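Local coordinates for protein GTN Reductase (Agrobacterium tumefaciens, PDB 5N6G) that probably reduces activated carbon-carbon double bonds at the expense of NADH or NADPH, as an FMN-dependent ene-reductase of the Old Yellow Enzyme family, at residues L24-S29 / A39-Q44; E43-A48 / K329-N334; K82-V87 / A170-V175. One frame throughout, in Å; residues are numbered along the deposited sequence.

In the fold
The chain builds an eight-stranded parallel barrel, and the three contacts lie differently along it. Contact 1 closes first and locally, folding the loop after strand 19-21 back onto helix 36-43 beside the flavin. Contact 2 starts at that helix's end, with Glu43 and Gln44 common to both, and joins the loop before strand 50-57 to helix 329-333, across the seam where the last strand, 324-327, meets the first. Nested inside this long closure is contact 3, which ties helix 74-89 to the segment entering strand 174-178. Ala39 and Tyr42 of helix 36-43 pack on Ile83, linking contacts 1 and 3; Leu24, before that helix, packs on Ile332, linking contacts 1 and 2.

Contact 1 (L24-S29 / A39-Q44); sequences LTRNRS and ATYYEQ. With FMN (flavin mononucleotide), chain B; 8OZ (2-Phenylacrylic acid), chain C.
Arg26 and Tyr41 cross at about a right angle, and the arginine can be traced outward along its bent chain. CB leaves the backbone in the direction of helix 36-43. Arg26 CG, placed anti to the carbonyl carbon (chi1 -46°), passes 3.7 Å from Tyr41 OH, and Arg26 CD remains 3.8 Å from Tyr41 OH. Two bends, at chi2 and chi3, curl the chain round this oxygen, and Arg26 NH1 comes back to donate to Tyr41 OH at 3.1 Å. The phenol oxygen lies almost in the guanidinium plane, although that plane and the tyrosine ring are 72° apart. NE and NH2 are taken up by the carbonyls of Phe355 and Gly362, so three bonds fix the rotation of the group.

A water at the edge of the Tyr41 ring, in its plane, sits 2.7 Å from Tyr41 OH and donates to Leu24 O, with a weaker bond to Tyr42 OH. Glu54 supplies a further partner for the Tyr42 hydroxyl. Leu24 turns CD2 against FMN C8 at 3.6 Å. Next to it, Thr25 N donates to FMN N5 at 2.8 Å while Thr25 OG1 donates to FMN O4 at 2.7 Å. A backbone N-H at N5 and a threonine hydroxyl at O4 are typical of the classical Old Yellow Enzyme active site, where the threonine probably tunes the flavin potential, as in relatives.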
loop_
_atom_site.group_PDB
_atom_site.type_symbol
_atom_site.label_atom_id
_atom_site.label_comp_id
_atom_site.label_asym_id
_atom_site.label_seq_id
_atom_site.Cartn_x
_atom_site.Cartn_y
_atom_site.Cartn_z
ATOM N N LEU A 24 4.904 -5.164 0.182
ATOM C CA LEU A 24 6.245 -5.253 -0.381
ATOM C C LEU A 24 6.198 -5.776 -1.815
ATOM O O LEU A 24 6.086 -6.988 -2.029
ATOM C CB LEU A 24 7.111 -6.159 0.478
ATOM C CG LEU A 24 7.331 -5.708 1.922
ATOM C CD1 LEU A 24 7.672 -6.915 2.784
ATOM C CD2 LEU A 24 8.422 -4.658 1.945
ATOM N N THR A 25 6.360 -4.877 -2.778
ATOM C CA THR A 25 6.548 -5.245 -4.186
ATOM C C THR A 25 7.809 -6.077 -4.367
ATOM O O THR A 25 8.912 -5.671 -3.973
ATOM C CB THR A 25 6.625 -3.963 -5.028
ATOM O OG1 THR A 25 5.352 -3.313 -4.984
ATOM C CG2 THR A 25 6.967 -4.248 -6.487
ATOM N N ARG A 26 7.653 -7.265 -4.963
ATOM C CA ARG A 26 8.783 -8.152 -5.190
ATOM C C ARG A 26 8.987 -8.532 -6.649
ATOM O O ARG A 26 10.000 -9.151 -6.957
ATOM C CB ARG A 26 8.638 -9.447 -4.356
ATOM C CG ARG A 26 8.231 -9.235 -2.872
ATOM C CD ARG A 26 9.236 -8.418 -2.074
ATOM N NE ARG A 26 10.579 -8.984 -2.180
ATOM C CZ ARG A 26 11.051 -9.970 -1.421
ATOM N NH1 ARG A 26 10.306 -10.493 -0.454
ATOM N NH2 ARG A 26 12.265 -10.425 -1.622
ATOM N N ASN A 27 8.065 -8.166 -7.544
ATOM C CA ASN A 27 8.180 -8.403 -8.995
ATOM C C ASN A 27 8.475 -9.860 -9.350
ATOM O O ASN A 27 9.355 -10.170 -10.171
ATOM C CB ASN A 27 9.250 -7.504 -9.603
ATOM C CG ASN A 27 9.106 -6.076 -9.178
ATOM O OD1 ASN A 27 9.752 -5.646 -8.224
ATOM N ND2 ASN A 27 8.263 -5.324 -9.878
ATOM N N ARG A 28 7.699 -10.757 -8.759
ATOM C CA ARG A 28 7.879 -12.181 -8.977
ATOM C C ARG A 28 6.599 -12.839 -9.473
ATOM O O ARG A 28 6.363 -14.021 -9.218
ATOM C CB ARG A 28 8.385 -12.829 -7.699
ATOM C CG ARG A 28 9.893 -12.606 -7.540
ATOM C CD ARG A 28 10.285 -12.961 -6.167
ATOM N NE ARG A 28 11.711 -13.114 -5.877
ATOM C CZ ARG A 28 12.492 -12.147 -5.403
ATOM N NH1 ARG A 28 12.034 -10.928 -5.250
ATOM N NH2 ARG A 28 13.730 -12.416 -5.037
ATOM N N SER A 29 5.771 -12.091 -10.213
ATOM C CA SER A 29 4.515 -12.608 -10.759
ATOM C C SER A 29 4.395 -12.290 -12.250
ATOM O O SER A 29 3.600 -11.435 -12.654
ATOM C CB SER A 29 3.328 -12.039 -9.979
ATOM O OG SER A 29 3.469 -12.315 -8.592
ATOM N N ALA A 39 2.684 -18.161 -3.459
ATOM C CA ALA A 39 1.884 -18.739 -2.387
ATOM C C ALA A 39 2.763 -19.213 -1.245
ATOM O O ALA A 39 2.440 -18.993 -0.074
ATOM C CB ALA A 39 1.021 -19.885 -2.910
ATOM N N THR A 40 3.890 -19.842 -1.559
ATOM C CA THR A 40 4.797 -20.262 -0.497
ATOM C C THR A 40 5.255 -19.060 0.318
ATOM O O THR A 40 5.280 -19.098 1.550
ATOM C CB THR A 40 5.986 -20.988 -1.117
ATOM O OG1 THR A 40 5.482 -22.141 -1.791
ATOM C CG2 THR A 40 7.033 -21.403 -0.066
ATOM N N TYR A 41 5.639 -17.991 -0.372
ATOM C CA TYR A 41 6.153 -16.792 0.281
ATOM C C TYR A 41 5.168 -16.238 1.296
ATOM O O TYR A 41 5.546 -15.923 2.434
ATOM C CB TYR A 41 6.460 -15.752 -0.788
ATOM C CG TYR A 41 6.691 -14.320 -0.361
ATOM C CD1 TYR A 41 7.860 -13.935 0.272
ATOM C CD2 TYR A 41 5.768 -13.330 -0.680
ATOM C CE1 TYR A 41 8.079 -12.602 0.607
ATOM C CE2 TYR A 41 5.988 -12.004 -0.358
ATOM C CZ TYR A 41 7.158 -11.658 0.281
ATOM O OH TYR A 41 7.390 -10.344 0.573
ATOM N N TYR A 42 3.899 -16.080 0.901
ATOM C CA TYR A 42 2.932 -15.521 1.840
ATOM C C TYR A 42 2.595 -16.513 2.951
ATOM O O TYR A 42 2.426 -16.116 4.114
ATOM C CB TYR A 42 1.664 -15.069 1.118
ATOM C CG TYR A 42 1.833 -13.755 0.405
ATOM C CD1 TYR A 42 1.969 -12.572 1.120
ATOM C CD2 TYR A 42 1.870 -13.683 -0.982
ATOM C CE1 TYR A 42 2.124 -11.343 0.464
ATOM C CE2 TYR A 42 2.016 -12.471 -1.632
ATOM C CZ TYR A 42 2.157 -11.305 -0.905
ATOM O OH TYR A 42 2.290 -10.081 -1.554
ATOM N N GLU A 43 2.508 -17.802 2.624
ATOM C CA GLU A 43 2.179 -18.796 3.640
ATOM C C GLU A 43 3.261 -18.861 4.714
ATOM O O GLU A 43 2.953 -19.115 5.887
ATOM C CB GLU A 43 1.971 -20.169 2.983
ATOM C CG GLU A 43 0.696 -20.212 2.103
ATOM C CD GLU A 43 0.659 -21.385 1.120
ATOM O OE1 GLU A 43 1.616 -22.196 1.085
ATOM O OE2 GLU A 43 -0.344 -21.499 0.376
ATOM N N GLN A 44 4.526 -18.625 4.337
ATOM C CA GLN A 44 5.641 -18.630 5.288
ATOM C C GLN A 44 5.496 -17.555 6.353
ATOM O O GLN A 44 6.100 -17.679 7.444
ATOM C CB GLN A 44 6.952 -18.400 4.538
ATOM C CG GLN A 44 7.474 -19.615 3.804
ATOM C CD GLN A 44 8.788 -19.343 3.094
ATOM O OE1 GLN A 44 9.225 -18.198 2.983
ATOM N NE2 GLN A 44 9.421 -20.395 2.618
HETATM N N1 FMN B . 5.059 0.258 0.092
HETATM C C2 FMN B . 3.787 0.126 -0.407
HETATM O O2 FMN B . 2.840 0.829 0.011
HETATM N N3 FMN B . 3.534 -0.825 -1.371
HETATM C C4 FMN B . 4.469 -1.667 -1.943
HETATM O O4 FMN B . 4.129 -2.516 -2.767
HETATM C C4A FMN B . 5.813 -1.499 -1.434
HETATM N N5 FMN B . 6.753 -2.282 -1.901
HETATM C C5A FMN B . 7.995 -2.223 -1.293
HETATM C C6 FMN B . 8.972 -3.127 -1.697
HETATM C C7 FMN B . 10.195 -3.191 -1.046
HETATM C C7M FMN B . 11.210 -4.210 -1.500
HETATM C C8 FMN B . 10.463 -2.330 0.025
HETATM C C8M FMN B . 11.753 -2.415 0.792
HETATM C C9 FMN B . 9.499 -1.406 0.420
HETATM C C9A FMN B . 8.265 -1.356 -0.228
HETATM N N10 FMN B . 7.227 -0.511 0.221
HETATM C C10 FMN B . 5.999 -0.537 -0.379
HETATM C "C1'" FMN B . 7.438 0.255 1.459
HETATM C "C2'" FMN B . 7.267 -0.634 2.684
HETATM O "O2'" FMN B . 5.912 -1.084 2.797
HETATM C "C3'" FMN B . 7.668 0.056 3.988
HETATM O "O3'" FMN B . 6.930 1.267 4.133
HETATM C "C4'" FMN B . 9.157 0.385 4.074
HETATM O "O4'" FMN B . 9.938 -0.780 3.798
HETATM C "C5'" FMN B . 9.537 0.987 5.415
HETATM O "O5'" FMN B . 9.291 0.044 6.478
HETATM P P FMN B . 10.447 -0.810 7.234
HETATM O O1P FMN B . 11.340 0.217 7.897
HETATM O O2P FMN B . 11.187 -1.550 6.132
HETATM O O3P FMN B . 9.705 -1.687 8.174
HETATM C C4 8OZ C . 9.397 -0.421 -4.258
HETATM C C5 8OZ C . 9.529 -0.770 -5.582
HETATM C C6 8OZ C . 8.455 -0.636 -6.434
HETATM C C7 8OZ C . 7.242 -0.170 -5.960
HETATM C C8 8OZ C . 5.672 1.720 -3.142
HETATM C C 8OZ C . 4.662 -0.079 -4.470
HETATM O O 8OZ C . 4.636 1.971 -2.574
HETATM C C1 8OZ C . 5.758 0.560 -4.089
HETATM C C2 8OZ C . 7.092 0.168 -4.622
HETATM C C3 8OZ C . 8.190 0.052 -3.775
HETATM O O1 8OZ C . 6.754 2.444 -2.984
HETATM O O HOH W 1 5.261 -8.910 -0.304
#

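Contact 2 (E43-A48 / K329-N334); sequences EQRATA and KAFIAN. With FMN (flavin mononucleotide), chain B.
A buried arginine caught on the carbonyls of a short helix makes this contact, at the seam where the turns before strand 50-57 meet helix 329-333. Arg45 NE donates to Phe331 O at 2.9 Å, fairly straight and close to the guanidinium plane, though tilted from the plane of the carbonyl. Arg45 NH2 reaches Ile332 O at 3.0 Å, coming from above the plane of the Ile332 carbonyl. The remaining nitrogen, Arg45 NH1, is held by Gln44 OE1 at 2.9 Å on a lone pair and also by Tyr41 O, so each of the three nitrogens has a carbonyl oxygen to hold it.

The helix follows the last strand of a TIM barrel, and its N-terminal end faces the flavin phosphate: both N and NZ of Lys329 donate to FMN O2P, the latter at 2.8 Å through a bent chain. At the opposite end the arginine, bonded to carbonyls of the last turn, would offset part of the helix dipole's negative end.

The Phe331 and Arg45 side chains run alongside each other, pointing opposite ways; the Phe331 ring lies against Ile19 and Met21 of the first barrel strand, and Phe331 CZ meets Ala48 CB at 3.7 Å.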
loop_
_atom_site.group_PDB
_atom_site.type_symbol
_atom_site.label_atom_id
_atom_site.label_comp_id
_atom_site.label_asym_id
_atom_site.label_seq_id
_atom_site.Cartn_x
_atom_site.Cartn_y
_atom_site.Cartn_z
ATOM N N GLU A 43 2.508 -17.802 2.624
ATOM C CA GLU A 43 2.179 -18.796 3.640
ATOM C C GLU A 43 3.261 -18.861 4.714
ATOM O O GLU A 43 2.953 -19.115 5.887
ATOM C CB GLU A 43 1.971 -20.169 2.983
ATOM C CG GLU A 43 0.696 -20.212 2.103
ATOM C CD GLU A 43 0.659 -21.385 1.120
ATOM O OE1 GLU A 43 1.616 -22.196 1.085
ATOM O OE2 GLU A 43 -0.344 -21.499 0.376
ATOM N N GLN A 44 4.526 -18.625 4.337
ATOM C CA GLN A 44 5.641 -18.630 5.288
ATOM C C GLN A 44 5.496 -17.555 6.353
ATOM O O GLN A 44 6.100 -17.679 7.444
ATOM C CB GLN A 44 6.952 -18.400 4.538
ATOM C CG GLN A 44 7.474 -19.615 3.804
ATOM C CD GLN A 44 8.788 -19.343 3.094
ATOM O OE1 GLN A 44 9.225 -18.198 2.983
ATOM N NE2 GLN A 44 9.421 -20.395 2.618
ATOM N N ARG A 45 4.742 -16.496 6.037
ATOM C CA ARG A 45 4.599 -15.305 6.866
ATOM C C ARG A 45 3.209 -15.162 7.491
ATOM O O ARG A 45 2.897 -14.117 8.071
ATOM C CB ARG A 45 4.958 -14.085 6.025
ATOM C CG ARG A 45 6.437 -14.097 5.668
ATOM C CD ARG A 45 6.811 -13.281 4.413
ATOM N NE ARG A 45 8.262 -13.342 4.291
ATOM C CZ ARG A 45 8.942 -14.383 3.843
ATOM N NH1 ARG A 45 8.295 -15.468 3.414
ATOM N NH2 ARG A 45 10.273 -14.348 3.844
ATOM N N ALA A 46 2.405 -16.213 7.466
ATOM C CA ALA A 46 1.011 -16.141 7.869
ATOM C C ALA A 46 0.810 -16.058 9.375
ATOM O O ALA A 46 -0.347 -15.952 9.806
ATOM C CB ALA A 46 0.253 -17.354 7.326
ATOM N N THR A 47 1.874 -16.137 10.182
ATOM C CA THR A 47 1.722 -15.840 11.603
ATOM C C THR A 47 1.637 -14.344 11.889
ATOM O O THR A 47 1.290 -13.970 13.021
ATOM C CB THR A 47 2.852 -16.467 12.440
ATOM O OG1 THR A 47 4.132 -16.042 11.960
ATOM C CG2 THR A 47 2.761 -17.970 12.401
ATOM N N ALA A 48 1.886 -13.491 10.896
ATOM C CA ALA A 48 1.602 -12.068 11.043
ATOM C C ALA A 48 0.155 -11.880 11.463
ATOM O O ALA A 48 -0.727 -12.609 11.011
ATOM C CB ALA A 48 1.868 -11.337 9.727
ATOM N N LYS A 329 11.054 -4.441 5.671
ATOM C CA LYS A 329 12.273 -5.189 5.393
ATOM C C LYS A 329 12.474 -6.341 6.370
ATOM O O LYS A 329 12.990 -7.391 5.987
ATOM C CB LYS A 329 13.475 -4.248 5.411
ATOM C CG LYS A 329 13.468 -3.277 4.224
ATOM C CD LYS A 329 14.737 -2.457 4.159
ATOM C CE LYS A 329 14.814 -1.467 5.300
ATOM N NZ LYS A 329 13.666 -0.520 5.343
ATOM N N ALA A 330 12.039 -6.196 7.619
ATOM C CA ALA A 330 12.212 -7.299 8.555
ATOM C C ALA A 330 11.367 -8.507 8.161
ATOM O O ALA A 330 11.774 -9.651 8.419
ATOM C CB ALA A 330 11.873 -6.858 9.979
ATOM N N PHE A 331 10.199 -8.287 7.544
ATOM C CA PHE A 331 9.400 -9.416 7.068
ATOM C C PHE A 331 9.957 -10.037 5.789
ATOM O O PHE A 331 9.775 -11.240 5.563
ATOM C CB PHE A 331 7.937 -8.995 6.870
ATOM C CG PHE A 331 7.037 -9.453 7.980
ATOM C CD1 PHE A 331 6.887 -10.806 8.231
ATOM C CD2 PHE A 331 6.358 -8.547 8.772
ATOM C CE1 PHE A 331 6.077 -11.256 9.244
ATOM C CE2 PHE A 331 5.538 -8.987 9.790
ATOM C CZ PHE A 331 5.402 -10.345 10.029
ATOM N N ILE A 332 10.659 -9.269 4.947
ATOM C CA ILE A 332 11.376 -9.891 3.834
ATOM C C ILE A 332 12.262 -11.006 4.351
ATOM O O ILE A 332 12.267 -12.121 3.824
ATOM C CB ILE A 332 12.204 -8.849 3.063
ATOM C CG1 ILE A 332 11.276 -7.900 2.320
ATOM C CG2 ILE A 332 13.187 -9.537 2.102
ATOM C CD1 ILE A 332 12.005 -6.755 1.616
ATOM N N ALA A 333 13.008 -10.728 5.410
ATOM C CA ALA A 333 14.103 -11.594 5.819
ATOM C C ALA A 333 13.731 -12.577 6.916
ATOM O O ALA A 333 14.526 -13.468 7.206
ATOM C CB ALA A 333 15.295 -10.743 6.284
ATOM N N ASN A 334 12.562 -12.429 7.540
ATOM C CA ASN A 334 12.190 -13.211 8.721
ATOM C C ASN A 334 10.763 -13.694 8.539
ATOM O O ASN A 334 9.805 -13.007 8.933
ATOM C CB ASN A 334 12.325 -12.383 9.993
ATOM C CG ASN A 334 13.743 -11.995 10.249
ATOM O OD1 ASN A 334 14.509 -12.771 10.807
ATOM N ND2 ASN A 334 14.119 -10.787 9.813
HETATM N N1 FMN B . 5.059 0.258 0.092
HETATM C C2 FMN B . 3.787 0.126 -0.407
HETATM O O2 FMN B . 2.840 0.829 0.011
HETATM N N3 FMN B . 3.534 -0.825 -1.371
HETATM C C4 FMN B . 4.469 -1.667 -1.943
HETATM O O4 FMN B . 4.129 -2.516 -2.767
HETATM C C4A FMN B . 5.813 -1.499 -1.434
HETATM N N5 FMN B . 6.753 -2.282 -1.901
HETATM C C5A FMN B . 7.995 -2.223 -1.293
HETATM C C6 FMN B . 8.972 -3.127 -1.697
HETATM C C7 FMN B . 10.195 -3.191 -1.046
HETATM C C7M FMN B . 11.210 -4.210 -1.500
HETATM C C8 FMN B . 10.463 -2.330 0.025
HETATM C C8M FMN B . 11.753 -2.415 0.792
HETATM C C9 FMN B . 9.499 -1.406 0.420
HETATM C C9A FMN B . 8.265 -1.356 -0.228
HETATM N N10 FMN B . 7.227 -0.511 0.221
HETATM C C10 FMN B . 5.999 -0.537 -0.379
HETATM C "C1'" FMN B . 7.438 0.255 1.459
HETATM C "C2'" FMN B . 7.267 -0.634 2.684
HETATM O "O2'" FMN B . 5.912 -1.084 2.797
HETATM C "C3'" FMN B . 7.668 0.056 3.988
HETATM O "O3'" FMN B . 6.930 1.267 4.133
HETATM C "C4'" FMN B . 9.157 0.385 4.074
HETATM O "O4'" FMN B . 9.938 -0.780 3.798
HETATM C "C5'" FMN B . 9.537 0.987 5.415
HETATM O "O5'" FMN B . 9.291 0.044 6.478
HETATM P P FMN B . 10.447 -0.810 7.234
HETATM O O1P FMN B . 11.340 0.217 7.897
HETATM O O2P FMN B . 11.187 -1.550 6.132
HETATM O O3P FMN B . 9.705 -1.687 8.174
#

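Contact 3 (K82-V87 / A170-V175); sequences KITDGV and AGFDGV
Thr84 OG1 donates to Ala170 O at 2.7 Å, arriving in the plane of the carbonyl on one of its lone pairs. The hydroxyl sits between the backbone N and the carbonyl carbon of its own residue (chi1 67°), and this rotation sends the two branches of the threonine to different partners. OG1 takes the polar one; it also has a weak bond to Lys81 O, one turn back in its own helix. CG2 takes the aromatic one.

The methyl stands over the centre of the Phe172 ring, 3.7 Å from Thr84 CG2 to the ring centroid and only 9° off the normal, a CH-pi contact of nearly ideal geometry. Thr84 CG2 is also 3.4 Å from Ala170 O, so the side chain as a whole nestles into the bend of the backbone.

That bend is the end of helix 150-169. Gly171 has a positive phi (90°) and closes a Schellman motif, and its lack of a side chain lets Thr84 OG1 approach Gly171 CA to 3.6 Å. Beyond it the chain turns into strand 174-178 of the barrel. Phe172 pairs edge-to-face with Trp80 of helix 74-89 and packs on Ile94 and Ala96 of the neighbouring strand, while Asp173 OD2 accepts hydrogen bonds from His88 NE2 and Ile94 N. Helix 74-89, on the outside of the TIM barrel, is in this way fastened to the connection from helix 150-169 to strand 174-178.

The hydroxyl's single proton goes chiefly to Ala170 O, the bond to Lys81 O being weak, and the methyl lies on the ring; one small side chain thus serves a carbonyl at the helix end and an aromatic face, and the two contacts together should hold chi1 where it is.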
loop_
_atom_site.group_PDB
_atom_site.type_symbol
_atom_site.label_atom_id
_atom_site.label_comp_id
_atom_site.label_asym_id
_atom_site.label_seq_id
_atom_site.Cartn_x
_atom_site.Cartn_y
_atom_site.Cartn_z
ATOM N N LYS A 82 -5.475 -19.142 -4.158
ATOM C CA LYS A 82 -4.573 -20.119 -3.551
ATOM C C LYS A 82 -3.814 -19.502 -2.382
ATOM O O LYS A 82 -3.604 -20.158 -1.352
ATOM C CB LYS A 82 -3.606 -20.656 -4.604
ATOM C CG LYS A 82 -2.726 -21.786 -4.111
ATOM C CD LYS A 82 -1.655 -22.143 -5.140
ATOM C CE LYS A 82 -1.032 -23.499 -4.845
ATOM N NZ LYS A 82 -1.498 -24.547 -5.809
ATOM N N ILE A 83 -3.405 -18.236 -2.527
ATOM C CA ILE A 83 -2.654 -17.537 -1.489
ATOM C C ILE A 83 -3.526 -17.279 -0.261
ATOM O O ILE A 83 -3.116 -17.552 0.874
ATOM C CB ILE A 83 -2.070 -16.233 -2.054
ATOM C CG1 ILE A 83 -0.952 -16.578 -3.041
ATOM C CG2 ILE A 83 -1.578 -15.326 -0.924
ATOM C CD1 ILE A 83 -0.465 -15.436 -3.832
ATOM N N THR A 84 -4.729 -16.720 -0.455
ATOM C CA THR A 84 -5.564 -16.410 0.703
ATOM C C THR A 84 -6.019 -17.685 1.403
ATOM O O THR A 84 -6.053 -17.743 2.637
ATOM C CB THR A 84 -6.769 -15.545 0.313
ATOM O OG1 THR A 84 -7.670 -16.289 -0.513
ATOM C CG2 THR A 84 -6.339 -14.289 -0.415
ATOM N N ASP A 85 -6.345 -18.734 0.642
ATOM C CA ASP A 85 -6.666 -20.009 1.281
ATOM C C ASP A 85 -5.496 -20.503 2.136
ATOM O O ASP A 85 -5.694 -20.988 3.258
ATOM C CB ASP A 85 -7.017 -21.050 0.230
ATOM C CG ASP A 85 -8.404 -20.859 -0.371
ATOM O OD1 ASP A 85 -9.197 -20.027 0.133
ATOM O OD2 ASP A 85 -8.695 -21.580 -1.363
ATOM N N GLY A 86 -4.269 -20.415 1.610
ATOM C CA GLY A 86 -3.123 -20.913 2.358
ATOM C C GLY A 86 -2.868 -20.104 3.616
ATOM O O GLY A 86 -2.585 -20.662 4.684
ATOM N N VAL A 87 -2.961 -18.780 3.506
ATOM C CA VAL A 87 -2.779 -17.924 4.673
ATOM C C VAL A 87 -3.855 -18.227 5.701
ATOM O O VAL A 87 -3.579 -18.337 6.909
ATOM C CB VAL A 87 -2.789 -16.450 4.241
ATOM C CG1 VAL A 87 -2.911 -15.519 5.464
ATOM C CG2 VAL A 87 -1.565 -16.122 3.384
ATOM N N ALA A 170 -11.408 -13.339 -4.511
ATOM C CA ALA A 170 -10.165 -14.061 -4.291
ATOM C C ALA A 170 -9.952 -14.450 -2.835
ATOM O O ALA A 170 -8.910 -15.036 -2.528
ATOM C CB ALA A 170 -8.977 -13.237 -4.751
ATOM N N GLY A 171 -10.895 -14.148 -1.947
ATOM C CA GLY A 171 -10.820 -14.606 -0.577
ATOM C C GLY A 171 -10.105 -13.685 0.385
ATOM O O GLY A 171 -9.835 -14.096 1.514
ATOM N N PHE A 172 -9.775 -12.465 -0.017
ATOM C CA PHE A 172 -9.147 -11.533 0.903
ATOM C C PHE A 172 -10.124 -11.143 2.001
ATOM O O PHE A 172 -11.340 -11.109 1.799
ATOM C CB PHE A 172 -8.669 -10.287 0.168
ATOM C CG PHE A 172 -7.443 -10.517 -0.675
ATOM C CD1 PHE A 172 -6.178 -10.533 -0.089
ATOM C CD2 PHE A 172 -7.548 -10.708 -2.033
ATOM C CE1 PHE A 172 -5.047 -10.738 -0.842
ATOM C CE2 PHE A 172 -6.416 -10.907 -2.802
ATOM C CZ PHE A 172 -5.162 -10.947 -2.202
ATOM N N ASP A 173 -9.570 -10.838 3.172
ATOM C CA ASP A 173 -10.354 -10.323 4.287
ATOM C C ASP A 173 -10.772 -8.872 4.100
ATOM O O ASP A 173 -11.678 -8.411 4.793
ATOM C CB ASP A 173 -9.548 -10.487 5.562
ATOM C CG ASP A 173 -9.299 -11.942 5.878
ATOM O OD1 ASP A 173 -10.285 -12.632 6.239
ATOM O OD2 ASP A 173 -8.148 -12.406 5.711
ATOM N N GLY A 174 -10.180 -8.181 3.136
ATOM C CA GLY A 174 -10.412 -6.770 2.922
ATOM C C GLY A 174 -9.356 -6.233 1.976
ATOM O O GLY A 174 -8.596 -6.996 1.371
ATOM N N VAL A 175 -9.320 -4.915 1.862
ATOM C CA VAL A 175 -8.351 -4.236 1.015
ATOM C C VAL A 175 -7.729 -3.074 1.768
ATOM O O VAL A 175 -8.349 -2.453 2.641
ATOM C CB VAL A 175 -8.949 -3.704 -0.305
ATOM C CG1 VAL A 175 -9.613 -4.838 -1.088
ATOM C CG2 VAL A 175 -9.920 -2.560 -0.087
#